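Long-range contacts in RimK-related lysine biosynthesis protein (Thermococcus kodakarensis, PDB 5K2M), which probably acts as an ATP- and magnesium-dependent ligase of the RimK family, LysX subfamily, in amino-acid biosynthesis: residues I3-T8 with V27-E32; V9-E14 with R49-F54. One frame throughout, in Å; residues are numbered along the deposited sequence.

Interaction 1 of 2, residues I3-T8 with V27-E32; sequences IGITYT and VVMLHE
Ile3 O accepts the N-H of Val28 at 2.9 Å, a rung between the two parallel strands of a beta-alpha-beta crossover in which helix 12-24 carries the chain from one strand to its neighbour. At Gly4 the CA turns a hydrogen to Val28 O, while Leu30 CD1 approaches this backbone carbon to 4.2 Å. Ile5 continues the ladder in both directions, its N donating to Val28 O and its O receiving Leu30 N. Its CD1 touches Val27 CG1 at 3.8 Å and the sulphur of Met29, on the face packed against helix 12-24. Thr6 lies on the other face, with CG2 against CB and CD1 of Leu30, where Phe63 of helix 53-65 also packs. Tyr7 donates its N-H to Leu30 O; its chi1 of 72° sets CG between backbone N and carbonyl carbon, and the ring reaches across the second strand. There CE1 comes within 3.3 Å of His31 N, and His31 CB makes an off-centre CH-pi contact 4.2 Å from the ring centroid. Beyond the strand, Thr8 OG1, held mainly by Val51 N, gives a weak hydrogen bond to Glu32 OE2 at 3.2 Å.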
ATOM      1  N   ILE A   3     -26.701 -27.029 -24.820  1.00 46.30           N
ATOM      2  CA  ILE A   3     -26.955 -27.708 -23.561  1.00 44.18           C
ATOM      3  C   ILE A   3     -25.645 -28.346 -23.094  1.00 41.84           C
ATOM      4  O   ILE A   3     -25.083 -29.197 -23.777  1.00 41.54           O
ATOM      5  CB  ILE A   3     -28.036 -28.801 -23.728  1.00 44.49           C
ATOM      6  CG1 ILE A   3     -29.376 -28.177 -24.125  1.00 45.66           C
ATOM      7  CG2 ILE A   3     -28.179 -29.614 -22.444  1.00 45.78           C
ATOM      8  CD1 ILE A   3     -30.428 -29.172 -24.583  1.00 45.06           C
ATOM      9  N   GLY A   4     -25.149 -27.921 -21.942  1.00 40.85           N
ATOM     10  CA  GLY A   4     -23.989 -28.566 -21.331  1.00 40.74           C
ATOM     11  C   GLY A   4     -24.375 -29.778 -20.496  1.00 40.31           C
ATOM     12  O   GLY A   4     -25.440 -29.794 -19.872  1.00 40.02           O
ATOM     13  N   ILE A   5     -23.506 -30.788 -20.466  1.00 39.95           N
ATOM     14  CA  ILE A   5     -23.649 -31.894 -19.512  1.00 39.44           C
ATOM     15  C   ILE A   5     -22.335 -32.076 -18.761  1.00 39.61           C
ATOM     16  O   ILE A   5     -21.328 -32.437 -19.367  1.00 39.04           O
ATOM     17  CB  ILE A   5     -23.988 -33.224 -20.220  1.00 39.05           C
ATOM     18  CG1 ILE A   5     -25.243 -33.075 -21.072  1.00 41.76           C
ATOM     19  CG2 ILE A   5     -24.190 -34.334 -19.208  1.00 39.04           C
ATOM     20  CD1 ILE A   5     -25.593 -34.309 -21.876  1.00 42.41           C
ATOM     21  N   THR A   6     -22.334 -31.861 -17.446  1.00 39.49           N
ATOM     22  CA  THR A   6     -21.108 -32.063 -16.662  1.00 39.91           C
ATOM     23  C   THR A   6     -21.097 -33.453 -16.054  1.00 41.63           C
ATOM     24  O   THR A   6     -22.120 -33.929 -15.563  1.00 42.08           O
ATOM     25  CB  THR A   6     -20.927 -31.033 -15.549  1.00 36.99           C
ATOM     26  OG1 THR A   6     -22.012 -31.135 -14.636  1.00 37.38           O
ATOM     27  CG2 THR A   6     -20.866 -29.642 -16.112  1.00 37.66           C
ATOM     28  N   TYR A   7     -19.931 -34.089 -16.082  1.00 43.63           N
ATOM     29  CA  TYR A   7     -19.825 -35.515 -15.763  1.00 44.85           C
ATOM     30  C   TYR A   7     -18.435 -35.939 -15.271  1.00 45.08           C
ATOM     31  O   TYR A   7     -17.413 -35.295 -15.557  1.00 43.26           O
ATOM     32  CB  TYR A   7     -20.228 -36.351 -16.982  1.00 45.61           C
ATOM     33  CG  TYR A   7     -19.227 -36.348 -18.131  1.00 47.74           C
ATOM     34  CD1 TYR A   7     -19.259 -35.372 -19.130  1.00 48.21           C
ATOM     35  CD2 TYR A   7     -18.276 -37.348 -18.235  1.00 48.97           C
ATOM     36  CE1 TYR A   7     -18.350 -35.393 -20.177  1.00 49.08           C
ATOM     37  CE2 TYR A   7     -17.366 -37.373 -19.272  1.00 49.80           C
ATOM     38  CZ  TYR A   7     -17.405 -36.406 -20.238  1.00 51.04           C
ATOM     39  OH  TYR A   7     -16.467 -36.474 -21.245  1.00 56.91           O
ATOM     40  N   THR A   8     -18.424 -37.034 -14.525  1.00 45.89           N
ATOM     41  CA  THR A   8     -17.202 -37.662 -14.053  1.00 47.05           C
ATOM     42  C   THR A   8     -16.902 -38.834 -14.970  1.00 47.36           C
ATOM     43  O   THR A   8     -15.841 -38.897 -15.591  1.00 47.82           O
ATOM     44  CB  THR A   8     -17.377 -38.148 -12.611  1.00 46.59           C
ATOM     45  OG1 THR A   8     -17.908 -37.077 -11.824  1.00 46.73           O
ATOM     46  CG2 THR A   8     -16.040 -38.625 -12.031  1.00 46.64           C
ATOM     47  N   VAL A  27     -25.098 -30.256 -28.045  1.00 53.03           N
ATOM     48  CA  VAL A  27     -24.694 -30.784 -26.743  1.00 52.41           C
ATOM     49  C   VAL A  27     -23.199 -30.557 -26.525  1.00 51.95           C
ATOM     50  O   VAL A  27     -22.398 -30.951 -27.358  1.00 53.67           O
ATOM     51  CB  VAL A  27     -24.994 -32.297 -26.635  1.00 51.79           C
ATOM     52  CG1 VAL A  27     -24.652 -32.815 -25.245  1.00 50.62           C
ATOM     53  CG2 VAL A  27     -26.458 -32.572 -26.944  1.00 52.08           C
ATOM     54  N   VAL A  28     -22.835 -29.925 -25.409  1.00 51.10           N
ATOM     55  CA  VAL A  28     -21.426 -29.746 -25.029  1.00 49.70           C
ATOM     56  C   VAL A  28     -21.115 -30.634 -23.833  1.00 49.52           C
ATOM     57  O   VAL A  28     -21.614 -30.396 -22.726  1.00 51.42           O
ATOM     58  CB  VAL A  28     -21.120 -28.279 -24.669  1.00 50.90           C
ATOM     59  CG1 VAL A  28     -19.624 -28.073 -24.422  1.00 50.41           C
ATOM     60  CG2 VAL A  28     -21.619 -27.364 -25.776  1.00 52.68           C
ATOM     61  N   MET A  29     -20.296 -31.656 -24.066  1.00 46.68           N
ATOM     62  CA  MET A  29     -19.911 -32.606 -23.033  1.00 47.37           C
ATOM     63  C   MET A  29     -18.773 -32.022 -22.233  1.00 46.63           C
ATOM     64  O   MET A  29     -17.731 -31.713 -22.789  1.00 47.38           O
ATOM     65  CB  MET A  29     -19.454 -33.922 -23.658  1.00 47.61           C
ATOM     66  CG  MET A  29     -20.518 -34.602 -24.496  1.00 48.62           C
ATOM     67  SD  MET A  29     -21.990 -34.948 -23.531  1.00 48.36           S
ATOM     68  CE  MET A  29     -21.421 -36.266 -22.474  1.00 50.78           C
ATOM     69  N   LEU A  30     -18.971 -31.862 -20.928  1.00 44.85           N
ATOM     70  CA  LEU A  30     -17.980 -31.204 -20.098  1.00 44.66           C
ATOM     71  C   LEU A  30     -17.519 -32.153 -19.026  1.00 42.95           C
ATOM     72  O   LEU A  30     -18.157 -32.285 -17.988  1.00 41.87           O
ATOM     73  CB  LEU A  30     -18.560 -29.953 -19.454  1.00 44.93           C
ATOM     74  CG  LEU A  30     -18.984 -28.861 -20.430  1.00 44.86           C
ATOM     75  CD1 LEU A  30     -20.123 -28.068 -19.823  1.00 45.36           C
ATOM     76  CD2 LEU A  30     -17.812 -27.964 -20.789  1.00 45.98           C
ATOM     77  N   HIS A  31     -16.408 -32.823 -19.279  1.00 42.50           N
ATOM     78  CA  HIS A  31     -15.764 -33.552 -18.220  1.00 43.51           C
ATOM     79  C   HIS A  31     -15.215 -32.541 -17.207  1.00 41.78           C
ATOM     80  O   HIS A  31     -15.011 -31.369 -17.520  1.00 40.21           O
ATOM     81  CB  HIS A  31     -14.648 -34.443 -18.753  1.00 45.57           C
ATOM     82  CG  HIS A  31     -14.046 -35.309 -17.699  1.00 47.32           C
ATOM     83  ND1 HIS A  31     -12.738 -35.182 -17.290  1.00 49.21           N
ATOM     84  CD2 HIS A  31     -14.595 -36.269 -16.915  1.00 47.19           C
ATOM     85  CE1 HIS A  31     -12.496 -36.051 -16.322  1.00 48.52           C
ATOM     86  NE2 HIS A  31     -13.610 -36.718 -16.074  1.00 48.57           N
ATOM     87  N   GLU A  32     -14.993 -33.011 -15.993  1.00 40.82           N
ATOM     88  CA  GLU A  32     -14.400 -32.212 -14.929  1.00 41.52           C
ATOM     89  C   GLU A  32     -13.097 -31.505 -15.309  1.00 42.24           C
ATOM     90  O   GLU A  32     -12.872 -30.368 -14.898  1.00 41.53           O
ATOM     91  CB  GLU A  32     -14.222 -33.086 -13.692  1.00 42.40           C
ATOM     92  CG  GLU A  32     -15.564 -33.354 -13.056  1.00 44.52           C
ATOM     93  CD  GLU A  32     -15.550 -34.359 -11.927  1.00 47.88           C
ATOM     94  OE1 GLU A  32     -14.628 -35.201 -11.837  1.00 50.84           O
ATOM     95  OE2 GLU A  32     -16.508 -34.306 -11.133  1.00 49.88           O
TER

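Interaction 2 of 2, residues V9-E14 with R49-F54; sequences VLRREE and RNVSHF
A salt-bridge network centred on Glu14 holds together Arg11 and Arg49, two arginines from separate parts of the chain. Arg49 takes the carboxylate side-on with two nitrogens on one oxygen: NE lies 2.9 Å from Glu14 OE2, at its anti lone pair, and NH1 reaches the same atom nearly along its C-O axis. Arg11 spans both oxygens from the syn side, NE to OE1 at 3.0 Å and NH2 to OE2 at 2.9 Å, so OE2 accepts three N-H groups. The segments continue from strands 2-7 and 45-49 of the parallel sheet and lead into helices 12-24 and 53-65. Arg11 is the N-cap of the former helix, and its backbone N-H binds Glu14 OE1, three residues on. Val51 CG2 sits over the centre of the Arg11 guanidinium, 3.9 Å above its plane. An alanine in place of Glu14 would probably leave Arg11 NH2 and Arg49 NH1, 3.7 Å apart, as like charges without their shared counter-charge, and the N-cap N-H without this acceptor. Outside partners hold the two guanidiniums as well: Met246 O for Arg49 and Glu247 for Arg11. One water donates to both Val9 O and Arg49 O, each at 2.8 Å.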
ATOM      1  N   VAL A   9     -17.854 -39.755 -15.053  1.00 47.36           N
ATOM      2  CA  VAL A   9     -17.813 -40.825 -16.036  1.00 48.52           C
ATOM      3  C   VAL A   9     -19.165 -40.797 -16.732  1.00 49.18           C
ATOM      4  O   VAL A   9     -20.137 -40.265 -16.189  1.00 53.74           O
ATOM      5  CB  VAL A   9     -17.521 -42.215 -15.401  1.00 49.03           C
ATOM      6  CG1 VAL A   9     -16.133 -42.249 -14.765  1.00 49.01           C
ATOM      7  CG2 VAL A   9     -18.564 -42.598 -14.372  1.00 48.26           C
ATOM      8  N   LEU A  10     -19.228 -41.345 -17.933  1.00 48.94           N
ATOM      9  CA  LEU A  10     -20.477 -41.394 -18.671  1.00 49.03           C
ATOM     10  C   LEU A  10     -21.133 -42.750 -18.456  1.00 47.14           C
ATOM     11  O   LEU A  10     -20.831 -43.719 -19.160  1.00 46.26           O
ATOM     12  CB  LEU A  10     -20.241 -41.120 -20.162  1.00 49.36           C
ATOM     13  CG  LEU A  10     -19.702 -39.728 -20.497  1.00 51.01           C
ATOM     14  CD1 LEU A  10     -19.325 -39.641 -21.967  1.00 52.29           C
ATOM     15  CD2 LEU A  10     -20.695 -38.629 -20.149  1.00 50.40           C
ATOM     16  N   ARG A  11     -22.009 -42.812 -17.457  1.00 45.71           N
ATOM     17  CA  ARG A  11     -22.803 -44.015 -17.187  1.00 47.14           C
ATOM     18  C   ARG A  11     -23.934 -44.072 -18.216  1.00 47.65           C
ATOM     19  O   ARG A  11     -24.084 -43.172 -19.045  1.00 45.43           O
ATOM     20  CB  ARG A  11     -23.389 -43.992 -15.757  1.00 47.15           C
ATOM     21  CG  ARG A  11     -22.363 -43.893 -14.637  1.00 48.32           C
ATOM     22  CD  ARG A  11     -22.963 -43.433 -13.307  1.00 48.13           C
ATOM     23  NE  ARG A  11     -23.408 -42.040 -13.331  1.00 48.18           N
ATOM     24  CZ  ARG A  11     -23.952 -41.391 -12.295  1.00 50.90           C
ATOM     25  NH1 ARG A  11     -24.116 -42.003 -11.124  1.00 49.52           N
ATOM     26  NH2 ARG A  11     -24.338 -40.113 -12.425  1.00 46.50           N
ATOM     27  N   ARG A  12     -24.725 -45.132 -18.173  1.00 48.91           N
ATOM     28  CA  ARG A  12     -25.854 -45.257 -19.074  1.00 50.61           C
ATOM     29  C   ARG A  12     -26.772 -44.024 -18.998  1.00 46.96           C
ATOM     30  O   ARG A  12     -27.215 -43.517 -20.021  1.00 47.39           O
ATOM     31  CB  ARG A  12     -26.618 -46.546 -18.764  1.00 56.25           C
ATOM     32  CG  ARG A  12     -28.003 -46.641 -19.383  1.00 63.07           C
ATOM     33  CD  ARG A  12     -27.988 -46.568 -20.907  1.00 71.84           C
ATOM     34  NE  ARG A  12     -29.265 -46.062 -21.412  1.00 78.24           N
ATOM     35  CZ  ARG A  12     -30.420 -46.729 -21.370  1.00 83.01           C
ATOM     36  NH1 ARG A  12     -30.487 -47.958 -20.854  1.00 85.47           N
ATOM     37  NH2 ARG A  12     -31.522 -46.158 -21.851  1.00 85.14           N
ATOM     38  N   GLU A  13     -27.048 -43.545 -17.791  1.00 43.09           N
ATOM     39  CA  GLU A  13     -27.853 -42.339 -17.606  1.00 44.38           C
ATOM     40  C   GLU A  13     -27.334 -41.149 -18.436  1.00 46.19           C
ATOM     41  O   GLU A  13     -28.119 -40.483 -19.125  1.00 42.63           O
ATOM     42  CB  GLU A  13     -27.929 -41.946 -16.126  1.00 44.32           C
ATOM     43  CG  GLU A  13     -28.840 -42.822 -15.269  1.00 45.04           C
ATOM     44  CD  GLU A  13     -28.136 -44.023 -14.636  1.00 46.16           C
ATOM     45  OE1 GLU A  13     -28.697 -44.586 -13.668  1.00 44.13           O
ATOM     46  OE2 GLU A  13     -27.038 -44.416 -15.099  1.00 45.97           O
ATOM     47  N   GLU A  14     -26.018 -40.901 -18.384  1.00 45.42           N
ATOM     48  CA  GLU A  14     -25.415 -39.753 -19.084  1.00 45.36           C
ATOM     49  C   GLU A  14     -25.469 -39.902 -20.599  1.00 45.20           C
ATOM     50  O   GLU A  14     -25.686 -38.924 -21.321  1.00 44.12           O
ATOM     51  CB  GLU A  14     -23.969 -39.499 -18.626  1.00 44.59           C
ATOM     52  CG  GLU A  14     -23.860 -38.813 -17.273  1.00 43.45           C
ATOM     53  CD  GLU A  14     -24.170 -39.734 -16.096  1.00 44.75           C
ATOM     54  OE1 GLU A  14     -23.634 -40.866 -16.064  1.00 45.57           O
ATOM     55  OE2 GLU A  14     -24.952 -39.332 -15.200  1.00 41.59           O
ATOM     56  N   ARG A  49     -24.264 -33.669 -13.771  1.00 39.49           N
ATOM     57  CA  ARG A  49     -24.262 -35.124 -13.593  1.00 39.71           C
ATOM     58  C   ARG A  49     -22.978 -35.698 -12.960  1.00 41.12           C
ATOM     59  O   ARG A  49     -22.745 -36.906 -13.052  1.00 41.44           O
ATOM     60  CB  ARG A  49     -24.542 -35.819 -14.925  1.00 38.93           C
ATOM     61  CG  ARG A  49     -25.883 -35.460 -15.548  1.00 40.76           C
ATOM     62  CD  ARG A  49     -27.057 -35.954 -14.712  1.00 40.23           C
ATOM     63  NE  ARG A  49     -26.998 -37.399 -14.531  1.00 40.98           N
ATOM     64  CZ  ARG A  49     -27.919 -38.123 -13.901  1.00 42.98           C
ATOM     65  NH1 ARG A  49     -27.748 -39.436 -13.794  1.00 43.76           N
ATOM     66  NH2 ARG A  49     -29.007 -37.553 -13.389  1.00 43.20           N
ATOM     67  N   ASN A  50     -22.191 -34.859 -12.280  1.00 39.29           N
ATOM     68  CA  ASN A  50     -20.948 -35.315 -11.639  1.00 39.90           C
ATOM     69  C   ASN A  50     -21.274 -36.428 -10.612  1.00 40.31           C
ATOM     70  O   ASN A  50     -22.228 -36.293  -9.855  1.00 39.38           O
ATOM     71  CB  ASN A  50     -20.229 -34.177 -10.892  1.00 41.49           C
ATOM     72  CG  ASN A  50     -19.978 -32.924 -11.739  1.00 42.38           C
ATOM     73  OD1 ASN A  50     -18.834 -32.492 -11.885  1.00 48.33           O
ATOM     74  ND2 ASN A  50     -21.034 -32.297 -12.225  1.00 39.28           N
ATOM     75  N   VAL A  51     -20.491 -37.508 -10.556  1.00 39.86           N
ATOM     76  CA  VAL A  51     -20.760 -38.577  -9.571  1.00 40.33           C
ATOM     77  C   VAL A  51     -20.548 -38.106  -8.118  1.00 39.37           C
ATOM     78  O   VAL A  51     -21.265 -38.523  -7.207  1.00 37.96           O
ATOM     79  CB  VAL A  51     -19.924 -39.845  -9.853  1.00 43.39           C
ATOM     80  CG1 VAL A  51     -20.182 -40.912  -8.802  1.00 44.36           C
ATOM     81  CG2 VAL A  51     -20.285 -40.409 -11.214  1.00 46.53           C
ATOM     82  N   SER A  52     -19.569 -37.235  -7.905  1.00 38.72           N
ATOM     83  CA  SER A  52     -19.336 -36.680  -6.589  1.00 39.79           C
ATOM     84  C   SER A  52     -20.407 -35.632  -6.287  1.00 40.90           C
ATOM     85  O   SER A  52     -20.602 -34.680  -7.058  1.00 37.11           O
ATOM     86  CB  SER A  52     -17.940 -36.053  -6.503  1.00 40.01           C
ATOM     87  OG  SER A  52     -17.852 -35.161  -5.417  1.00 38.34           O
ATOM     88  N   HIS A  53     -21.082 -35.811  -5.158  1.00 38.05           N
ATOM     89  CA  HIS A  53     -22.113 -34.887  -4.731  1.00 38.97           C
ATOM     90  C   HIS A  53     -21.579 -33.460  -4.549  1.00 38.27           C
ATOM     91  O   HIS A  53     -22.232 -32.487  -4.933  1.00 37.26           O
ATOM     92  CB  HIS A  53     -22.747 -35.359  -3.420  1.00 39.29           C
ATOM     93  CG  HIS A  53     -23.572 -34.305  -2.754  1.00 40.03           C
ATOM     94  ND1 HIS A  53     -24.752 -33.846  -3.290  1.00 41.60           N
ATOM     95  CD2 HIS A  53     -23.365 -33.587  -1.623  1.00 39.97           C
ATOM     96  CE1 HIS A  53     -25.251 -32.906  -2.507  1.00 41.63           C
ATOM     97  NE2 HIS A  53     -24.427 -32.731  -1.489  1.00 41.64           N
ATOM     98  N   PHE A  54     -20.401 -33.357  -3.951  1.00 37.02           N
ATOM     99  CA  PHE A  54     -19.785 -32.075  -3.681  1.00 37.87           C
ATOM    100  C   PHE A  54     -19.263 -31.406  -4.933  1.00 37.58           C
ATOM    101  O   PHE A  54     -19.398 -30.204  -5.073  1.00 36.41           O
ATOM    102  CB  PHE A  54     -18.724 -32.201  -2.580  1.00 40.44           C
ATOM    103  CG  PHE A  54     -19.321 -32.391  -1.221  1.00 42.43           C
ATOM    104  CD1 PHE A  54     -20.057 -31.366  -0.636  1.00 47.38           C
ATOM    105  CD2 PHE A  54     -19.222 -33.601  -0.555  1.00 44.73           C
ATOM    106  CE1 PHE A  54     -20.654 -31.538   0.608  1.00 49.83           C
ATOM    107  CE2 PHE A  54     -19.808 -33.782   0.689  1.00 44.93           C
ATOM    108  CZ  PHE A  54     -20.528 -32.749   1.272  1.00 48.03           C
TER
HETATM  109  O   HOH W   1     -20.797 -38.612 -14.008  1.00 44.49           O

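In the fold
Thr6 O and Thr8 OG1 of interaction 1 meet backbone nitrogens of interaction 2: Arg49 N lies 2.8 Å from Thr6 O, and Val51 N lies 2.9 Å from Thr8 OG1, both probable hydrogen bonds. The end of strand 45-49, on the other flank of strand 2-7, and the loop after it thus join the two contacts, whose segments alternate along the chain. Interaction 1 pairs strands 2-7 and 26-31; interaction 2 begins just past the end of strand 2-7, with centres 10 Å apart. Interaction 1 lies away from the nucleotide site, whereas interaction 2 lies nearer to it, though not in contact: the Arg11 side chain is about 11 Å from a bound magnesium ion, and that of Arg49 about 9 Å from the side chain of the magnesium ligand Asn243.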